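Local coordinates for hypothetical protein VC0802 (Vibrio cholerae, PDB 1ZVP) that is of unknown function but folds into tandem ACT-type domains, was proposed as a possible transport protein, and may bind a small ligand as many ACT domains do, at residues D[13-18]-D[85-90]; D[37-42]-D[61-66]; D[98-103]-D[121-126]. All coordinates share one frame; numbering follows the deposited sequence.

In the fold
All three contacts are van der Waals packing, and no hydrogen bond crosses any of them. Contacts 1 and 3 lie in the same part of the fold, their centres about 12 Å apart, where helices 87-96 and 120-127 pack by the four-stranded antiparallel sheet; they touch where Pro17 meets Leu124. Both are largely buried, contact 1 through a methionine thioether and contact 3 through an isoleucine end on the backbone at Gln122-Ala123 and a histidine ring set obliquely to the methyl of Ala126. Contact 2 is at the surface beside the three-stranded sheet, its centre about 31 Å from that of contact 1, and relies on leucine methyls between two loops. Each contact has residues near the second subunit.

Contact 1 (D[13-18]-D[85-90]); sequences QSMSPE and VGLTAA
In the ACT-like half of the chain built on the four-stranded antiparallel sheet, the loop leading into strand 17-19 packs against the first turn of helix 87-96, with Met15 meeting Leu87 and Ala90. The bond from CA to CB of Met15 points at the helix, and its side chain bends at chi2 (-58°) and chi3 (98°), which leaves SD facing Leu87 and the methyl CE lying past Ala90 at the edge of contact. Leu87 and Met15 run past each other in opposite senses, so the thioether lies alongside a leucine branch. The CD1 of Leu87 swings back to reach the sulphur. One turn of helix separates Leu87 from Ala90, whose amide N hydrogen-bonds to O of Gly86, the N-cap residue, at 2.9 Å. Met15 is also covered by Leu76 of strand 71-76 and by Phe91, while OG1 of Thr88, on another side of the helix, hydrogen-bonds to O of Ala102 of the second subunit. An ST turn shapes the loop next to Met15, Ser16 N donating to Ser14 OG at 3.2 Å. Between loop and helix, SD of Met15 lies 3.9 Å from CD1 of Leu87, and CE of Met15 is 4.4 Å from CB of Ala90.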
loop_
_atom_site.group_PDB
_atom_site.type_symbol
_atom_site.label_atom_id
_atom_site.label_comp_id
_atom_site.label_asym_id
_atom_site.label_seq_id
_atom_site.Cartn_x
_atom_site.Cartn_y
_atom_site.Cartn_z
ATOM N N GLN D 13 -3.539 13.327 -15.031
ATOM C CA GLN D 13 -4.352 12.284 -15.641
ATOM C C GLN D 13 -5.326 11.658 -14.663
ATOM O O GLN D 13 -5.102 11.680 -13.461
ATOM C CB GLN D 13 -3.458 11.188 -16.175
ATOM C CG GLN D 13 -2.698 11.574 -17.410
ATOM C CD GLN D 13 -1.933 10.396 -17.961
ATOM O OE1 GLN D 13 -2.527 9.475 -18.540
ATOM N NE2 GLN D 13 -0.609 10.406 -17.785
ATOM N N SER D 14 -6.399 11.086 -15.195
ATOM C CA SER D 14 -7.353 10.315 -14.413
ATOM C C SER D 14 -6.696 9.020 -13.941
ATOM O O SER D 14 -5.878 8.427 -14.666
ATOM C CB SER D 14 -8.593 10.011 -15.260
ATOM O OG SER D 14 -9.558 9.272 -14.532
ATOM N N MET D 15 -7.043 8.588 -12.724
ATOM C CA MET D 15 -6.555 7.307 -12.199
ATOM C C MET D 15 -7.519 6.183 -12.543
ATOM O O MET D 15 -7.279 5.026 -12.185
ATOM C CB MET D 15 -6.275 7.364 -10.696
ATOM C CG MET D 15 -5.073 8.243 -10.284
ATOM S SD MET D 15 -3.468 7.819 -11.000
ATOM C CE MET D 15 -3.346 8.976 -12.369
ATOM N N SER D 16 -8.582 6.541 -13.273
ATOM C CA SER D 16 -9.685 5.647 -13.625
ATOM C C SER D 16 -10.213 4.839 -12.426
ATOM O O SER D 16 -10.224 3.607 -12.464
ATOM C CB SER D 16 -9.292 4.728 -14.792
ATOM O OG SER D 16 -9.193 5.458 -16.006
ATOM N N PRO D 17 -10.658 5.538 -11.357
ATOM C CA PRO D 17 -11.048 4.852 -10.125
ATOM C C PRO D 17 -12.374 4.096 -10.215
ATOM O O PRO D 17 -13.253 4.449 -11.003
ATOM C CB PRO D 17 -11.163 5.996 -9.121
ATOM C CG PRO D 17 -11.560 7.146 -9.931
ATOM C CD PRO D 17 -10.824 6.996 -11.230
ATOM N N GLU D 18 -12.509 3.049 -9.412
ATOM C CA GLU D 18 -13.771 2.354 -9.302
ATOM C C GLU D 18 -14.042 1.979 -7.862
ATOM O O GLU D 18 -13.165 1.451 -7.181
ATOM C CB GLU D 18 -13.801 1.125 -10.207
ATOM C CG GLU D 18 -12.524 0.344 -10.223
ATOM C CD GLU D 18 -12.663 -0.994 -10.898
ATOM O OE1 GLU D 18 -11.834 -1.889 -10.610
ATOM O OE2 GLU D 18 -13.592 -1.157 -11.718
ATOM N N VAL D 85 7.380 4.723 -12.207
ATOM C CA VAL D 85 7.730 5.810 -11.296
ATOM C C VAL D 85 6.814 7.024 -11.495
ATOM O O VAL D 85 6.648 7.522 -12.618
ATOM C CB VAL D 85 9.254 6.178 -11.347
ATOM C CG1 VAL D 85 9.808 6.087 -12.758
ATOM C CG2 VAL D 85 9.501 7.555 -10.766
ATOM N N GLY D 86 6.217 7.479 -10.393
ATOM C CA GLY D 86 5.312 8.622 -10.405
ATOM C C GLY D 86 3.868 8.301 -10.061
ATOM O O GLY D 86 3.121 9.197 -9.682
ATOM N N LEU D 87 3.472 7.033 -10.185
ATOM C CA LEU D 87 2.076 6.641 -10.016
ATOM C C LEU D 87 1.539 6.800 -8.588
ATOM O O LEU D 87 0.453 7.347 -8.394
ATOM C CB LEU D 87 1.814 5.226 -10.537
ATOM C CG LEU D 87 0.313 4.934 -10.705
ATOM C CD1 LEU D 87 -0.311 5.700 -11.882
ATOM C CD2 LEU D 87 0.069 3.460 -10.840
ATOM N N THR D 88 2.301 6.338 -7.598
ATOM C CA THR D 88 1.886 6.462 -6.201
ATOM C C THR D 88 1.825 7.921 -5.790
ATOM O O THR D 88 0.878 8.337 -5.123
ATOM C CB THR D 88 2.784 5.661 -5.252
ATOM O OG1 THR D 88 2.803 4.292 -5.678
ATOM C CG2 THR D 88 2.242 5.727 -3.838
ATOM N N ALA D 89 2.835 8.689 -6.199
ATOM C CA ALA D 89 2.865 10.121 -5.966
ATOM C C ALA D 89 1.636 10.812 -6.580
ATOM O O ALA D 89 1.001 11.644 -5.926
ATOM C CB ALA D 89 4.159 10.709 -6.495
ATOM N N ALA D 90 1.293 10.444 -7.818
ATOM C CA ALA D 90 0.131 10.998 -8.538
ATOM C C ALA D 90 -1.184 10.794 -7.806
ATOM O O ALA D 90 -1.856 11.771 -7.491
ATOM C CB ALA D 90 0.045 10.438 -9.955
#

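Contact 2 (D[37-42]-D[61-66]); sequences LSLEPI and QQAGLE
Leu39 carries this contact, dividing its two methyls between Ala63 and Leu65 on the loop that follows helix 57-61. It closes a short 3-10 turn, residues 37-39, and its CB is directed at the other loop. The fork at its end is set by chi2 (179°), which sends CD1 straight on from the chain and CD2 off to one side, so that each partner receives one branch. CD2 of Leu39 presses on the methyl of Ala63, 3.4 Å from Ala63 CB, shorter than usual for two carbons and perhaps partly a reflection of the model. The other branch meets Leu65 tip to tip: CD1 of Leu39 and CD1 of Leu65 are 4.2 Å apart, a looser fit. Ala63 and Leu65 thus form two neighbouring footholds for a single leucine, with Gly64 between them making the bend at positive phi. Two backbone bonds shape the loops themselves: Glu40 N reaches Leu37 O at 2.9 Å, and Gly64 N reaches Gln61 O at 3.1 Å. Ala63 lies at the exposed margin, whereas both leucines also touch Leu55 of strand 50-56; Leu65 reaches Cys27 and Val29 of strand 24-29 as well. The contact is plain loop-to-loop packing beside a three-stranded antiparallel sheet, joining the connection between strands 24-29 and 43-47 to the one that leaves helix 57-61, within the first ACT-type region.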
loop_
_atom_site.group_PDB
_atom_site.type_symbol
_atom_site.label_atom_id
_atom_site.label_comp_id
_atom_site.label_asym_id
_atom_site.label_seq_id
_atom_site.Cartn_x
_atom_site.Cartn_y
_atom_site.Cartn_z
ATOM N N LEU D 37 -8.118 -17.753 8.494
ATOM C CA LEU D 37 -8.557 -18.049 7.126
ATOM C C LEU D 37 -10.072 -17.991 6.922
ATOM O O LEU D 37 -10.537 -17.505 5.889
ATOM C CB LEU D 37 -8.023 -19.422 6.691
ATOM C CG LEU D 37 -6.843 -19.561 5.716
ATOM C CD1 LEU D 37 -5.903 -18.381 5.739
ATOM C CD2 LEU D 37 -6.085 -20.856 5.995
ATOM N N SER D 38 -10.827 -18.486 7.904
ATOM C CA SER D 38 -12.293 -18.545 7.826
ATOM C C SER D 38 -12.944 -17.163 7.794
ATOM O O SER D 38 -14.107 -17.033 7.407
ATOM C CB SER D 38 -12.869 -19.363 8.986
ATOM O OG SER D 38 -12.451 -18.825 10.228
ATOM N N LEU D 39 -12.195 -16.140 8.200
ATOM C CA LEU D 39 -12.662 -14.758 8.126
ATOM C C LEU D 39 -12.589 -14.189 6.701
ATOM O O LEU D 39 -13.215 -13.166 6.404
ATOM C CB LEU D 39 -11.874 -13.868 9.093
ATOM C CG LEU D 39 -11.984 -14.149 10.592
ATOM C CD1 LEU D 39 -11.111 -13.187 11.376
ATOM C CD2 LEU D 39 -13.425 -14.059 11.054
ATOM N N GLU D 40 -11.830 -14.869 5.837
ATOM C CA GLU D 40 -11.649 -14.506 4.423
ATOM C C GLU D 40 -11.179 -13.064 4.222
ATOM O O GLU D 40 -11.854 -12.285 3.541
ATOM C CB GLU D 40 -12.924 -14.759 3.622
ATOM C CG GLU D 40 -13.254 -16.226 3.412
ATOM C CD GLU D 40 -14.749 -16.465 3.228
ATOM O OE1 GLU D 40 -15.210 -17.585 3.545
ATOM O OE2 GLU D 40 -15.469 -15.537 2.782
ATOM N N PRO D 41 -10.022 -12.706 4.812
ATOM C CA PRO D 41 -9.533 -11.338 4.704
ATOM C C PRO D 41 -9.166 -10.975 3.264
ATOM O O PRO D 41 -8.591 -11.797 2.552
ATOM C CB PRO D 41 -8.288 -11.343 5.596
ATOM C CG PRO D 41 -7.862 -12.756 5.649
ATOM C CD PRO D 41 -9.109 -13.552 5.604
ATOM N N ILE D 42 -9.506 -9.758 2.842
ATOM C CA ILE D 42 -9.187 -9.305 1.495
ATOM C C ILE D 42 -7.696 -9.020 1.396
ATOM O O ILE D 42 -7.101 -9.163 0.327
ATOM C CB ILE D 42 -10.042 -8.086 1.063
ATOM C CG1 ILE D 42 -9.928 -7.858 -0.447
ATOM C CG2 ILE D 42 -9.689 -6.830 1.874
ATOM C CD1 ILE D 42 -10.787 -6.740 -0.972
ATOM N N GLN D 61 -16.594 -7.906 12.919
ATOM C CA GLN D 61 -17.401 -7.517 14.065
ATOM C C GLN D 61 -17.911 -8.742 14.842
ATOM O O GLN D 61 -17.721 -8.826 16.065
ATOM C CB GLN D 61 -18.523 -6.565 13.627
ATOM C CG GLN D 61 -19.475 -6.136 14.721
ATOM C CD GLN D 61 -20.782 -6.900 14.655
ATOM O OE1 GLN D 61 -21.522 -6.809 13.666
ATOM N NE2 GLN D 61 -21.077 -7.661 15.707
ATOM N N GLN D 62 -18.514 -9.703 14.144
ATOM C CA GLN D 62 -18.914 -10.942 14.817
ATOM C C GLN D 62 -17.897 -12.086 14.737
ATOM O O GLN D 62 -18.250 -13.262 14.688
ATOM C CB GLN D 62 -20.360 -11.377 14.481
ATOM C CG GLN D 62 -20.900 -10.967 13.117
ATOM C CD GLN D 62 -20.493 -11.919 12.006
ATOM O OE1 GLN D 62 -19.373 -12.445 11.994
ATOM N NE2 GLN D 62 -21.400 -12.132 11.051
ATOM N N ALA D 63 -16.624 -11.712 14.724
ATOM C CA ALA D 63 -15.538 -12.609 15.061
ATOM C C ALA D 63 -14.958 -12.063 16.351
ATOM O O ALA D 63 -13.963 -12.572 16.865
ATOM C CB ALA D 63 -14.497 -12.622 13.980
ATOM N N GLY D 64 -15.591 -11.005 16.854
ATOM C CA GLY D 64 -15.266 -10.439 18.157
ATOM C C GLY D 64 -14.155 -9.410 18.156
ATOM O O GLY D 64 -13.834 -8.836 19.204
ATOM N N LEU D 65 -13.553 -9.191 16.987
ATOM C CA LEU D 65 -12.550 -8.139 16.807
ATOM C C LEU D 65 -13.300 -6.810 16.848
ATOM O O LEU D 65 -14.309 -6.636 16.150
ATOM C CB LEU D 65 -11.778 -8.327 15.495
ATOM C CG LEU D 65 -11.287 -9.743 15.154
ATOM C CD1 LEU D 65 -10.700 -9.784 13.759
ATOM C CD2 LEU D 65 -10.280 -10.282 16.171
ATOM N N GLU D 66 -12.821 -5.892 17.688
ATOM C CA GLU D 66 -13.625 -4.734 18.120
ATOM C C GLU D 66 -13.585 -3.545 17.152
ATOM O O GLU D 66 -12.517 -3.223 16.595
ATOM C CB GLU D 66 -13.203 -4.292 19.527
ATOM C CG GLU D 66 -14.324 -3.664 20.358
ATOM C CD GLU D 66 -13.799 -2.651 21.372
ATOM O OE1 GLU D 66 -14.497 -1.637 21.604
ATOM O OE2 GLU D 66 -12.689 -2.857 21.924
#

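Contact 3 (D[98-103]-D[121-126]); sequences HGISAN and QQALQA
A Schellman motif that ends helix 87-96, with Gly99 as its C-prime residue, sets His98 and Ile100 against helix 120-127 of the second ACT-type region. The motif's bonds run from Ile100 N to Leu95 O and from Gly99 N to Ala96 O. CG1 of Ile100 stands anti to the carbonyl carbon (chi1 -58°), and CD1 at the end of that branch reaches the helix backbone, 3.8 Å from Ala123 N. The same methyl also lies over the base of Gln122, 4.0 Å from its CB, while the amide end of Gln122 leads away. Toward the surface, the imidazole of His98 meets the methyl of Ala126 obliquely, with ND1 3.4 Å from Ala126 CB. That nitrogen has its polar partner elsewhere, hydrogen-bonding to the carbonyl O of Lys94, which holds the ring beside the alanine. The small side chains of Ala123 and Ala126 let Ile100 and His98 come close to the helix, CD1 of Ile100 being 4.3 Å from CB of Ala123. Outside the two segments, Leu95 of helix 87-96 and Val115 of strand 111-116 each touch both Ile100 and Ala123, so the loop and helix 120-127 close over the sheet together.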
loop_
_atom_site.group_PDB
_atom_site.type_symbol
_atom_site.label_atom_id
_atom_site.label_comp_id
_atom_site.label_asym_id
_atom_site.label_seq_id
_atom_site.Cartn_x
_atom_site.Cartn_y
_atom_site.Cartn_z
ATOM N N HIS D 98 -7.480 17.066 -1.641
ATOM C CA HIS D 98 -8.856 17.168 -1.158
ATOM C C HIS D 98 -9.028 16.783 0.308
ATOM O O HIS D 98 -10.152 16.623 0.785
ATOM C CB HIS D 98 -9.783 16.367 -2.057
ATOM C CG HIS D 98 -9.878 16.930 -3.431
ATOM N ND1 HIS D 98 -9.000 16.587 -4.435
ATOM C CD2 HIS D 98 -10.708 17.857 -3.956
ATOM C CE1 HIS D 98 -9.306 17.256 -5.530
ATOM N NE2 HIS D 98 -10.338 18.033 -5.266
ATOM N N GLY D 99 -7.906 16.662 1.013
ATOM C CA GLY D 99 -7.896 16.374 2.432
ATOM C C GLY D 99 -8.300 14.959 2.766
ATOM O O GLY D 99 -8.888 14.720 3.816
ATOM N N ILE D 100 -7.971 14.027 1.872
ATOM C CA ILE D 100 -8.313 12.611 2.022
ATOM C C ILE D 100 -7.073 11.752 2.296
ATOM O O ILE D 100 -6.132 11.711 1.496
ATOM C CB ILE D 100 -9.074 12.079 0.782
ATOM C CG1 ILE D 100 -10.346 12.891 0.556
ATOM C CG2 ILE D 100 -9.396 10.594 0.943
ATOM C CD1 ILE D 100 -10.882 12.845 -0.835
ATOM N N SER D 101 -7.064 11.074 3.441
ATOM C CA SER D 101 -6.001 10.129 3.734
ATOM C C SER D 101 -6.263 8.765 3.115
ATOM O O SER D 101 -7.382 8.259 3.127
ATOM C CB SER D 101 -5.736 10.023 5.226
ATOM O OG SER D 101 -4.579 10.775 5.555
ATOM N N ALA D 102 -5.213 8.188 2.552
ATOM C CA ALA D 102 -5.305 6.931 1.835
ATOM C C ALA D 102 -4.472 5.845 2.501
ATOM O O ALA D 102 -3.306 6.068 2.861
ATOM C CB ALA D 102 -4.836 7.133 0.398
ATOM N N ASN D 103 -5.082 4.673 2.655
ATOM C CA ASN D 103 -4.358 3.464 3.002
ATOM C C ASN D 103 -4.250 2.615 1.770
ATOM O O ASN D 103 -5.210 1.977 1.359
ATOM C CB ASN D 103 -5.058 2.722 4.127
ATOM C CG ASN D 103 -5.389 3.634 5.274
ATOM O OD1 ASN D 103 -6.137 4.613 5.101
ATOM N ND2 ASN D 103 -4.815 3.355 6.446
ATOM N N GLN D 121 -17.144 9.023 -2.103
ATOM C CA GLN D 121 -17.515 9.720 -3.328
ATOM C C GLN D 121 -16.529 10.843 -3.671
ATOM O O GLN D 121 -16.216 11.041 -4.844
ATOM C CB GLN D 121 -18.961 10.219 -3.286
ATOM C CG GLN D 121 -20.001 9.103 -3.234
ATOM C CD GLN D 121 -19.950 8.185 -4.438
ATOM O OE1 GLN D 121 -19.795 8.642 -5.570
ATOM N NE2 GLN D 121 -20.086 6.883 -4.203
ATOM N N GLN D 122 -16.019 11.542 -2.654
ATOM C CA GLN D 122 -15.023 12.601 -2.862
ATOM C C GLN D 122 -13.698 12.065 -3.368
ATOM O O GLN D 122 -13.020 12.740 -4.144
ATOM C CB GLN D 122 -14.768 13.426 -1.602
ATOM C CG GLN D 122 -15.944 14.247 -1.131
ATOM C CD GLN D 122 -16.646 13.618 0.072
ATOM O OE1 GLN D 122 -16.533 14.131 1.201
ATOM N NE2 GLN D 122 -17.354 12.489 -0.154
ATOM N N ALA D 123 -13.326 10.868 -2.909
ATOM C CA ALA D 123 -12.117 10.198 -3.364
ATOM C C ALA D 123 -12.205 9.802 -4.837
ATOM O O ALA D 123 -11.253 9.991 -5.580
ATOM C CB ALA D 123 -11.811 8.998 -2.483
ATOM N N LEU D 124 -13.351 9.257 -5.249
ATOM C CA LEU D 124 -13.667 9.035 -6.663
ATOM C C LEU D 124 -13.495 10.280 -7.517
ATOM O O LEU D 124 -12.883 10.226 -8.583
ATOM C CB LEU D 124 -15.098 8.528 -6.831
ATOM C CG LEU D 124 -15.382 7.069 -6.500
ATOM C CD1 LEU D 124 -16.844 6.756 -6.810
ATOM C CD2 LEU D 124 -14.433 6.127 -7.255
ATOM N N GLN D 125 -14.059 11.390 -7.050
ATOM C CA GLN D 125 -13.942 12.681 -7.716
ATOM C C GLN D 125 -12.492 13.144 -7.856
ATOM O O GLN D 125 -12.065 13.483 -8.953
ATOM C CB GLN D 125 -14.766 13.736 -6.977
ATOM C CG GLN D 125 -16.266 13.663 -7.236
ATOM C CD GLN D 125 -17.100 14.343 -6.127
ATOM O OE1 GLN D 125 -18.207 13.886 -5.797
ATOM N NE2 GLN D 125 -16.563 15.428 -5.543
ATOM N N ALA D 126 -11.751 13.164 -6.749
ATOM C CA ALA D 126 -10.331 13.498 -6.758
ATOM C C ALA D 126 -9.535 12.610 -7.725
ATOM O O ALA D 126 -8.788 13.110 -8.566
ATOM C CB ALA D 126 -9.765 13.414 -5.363
#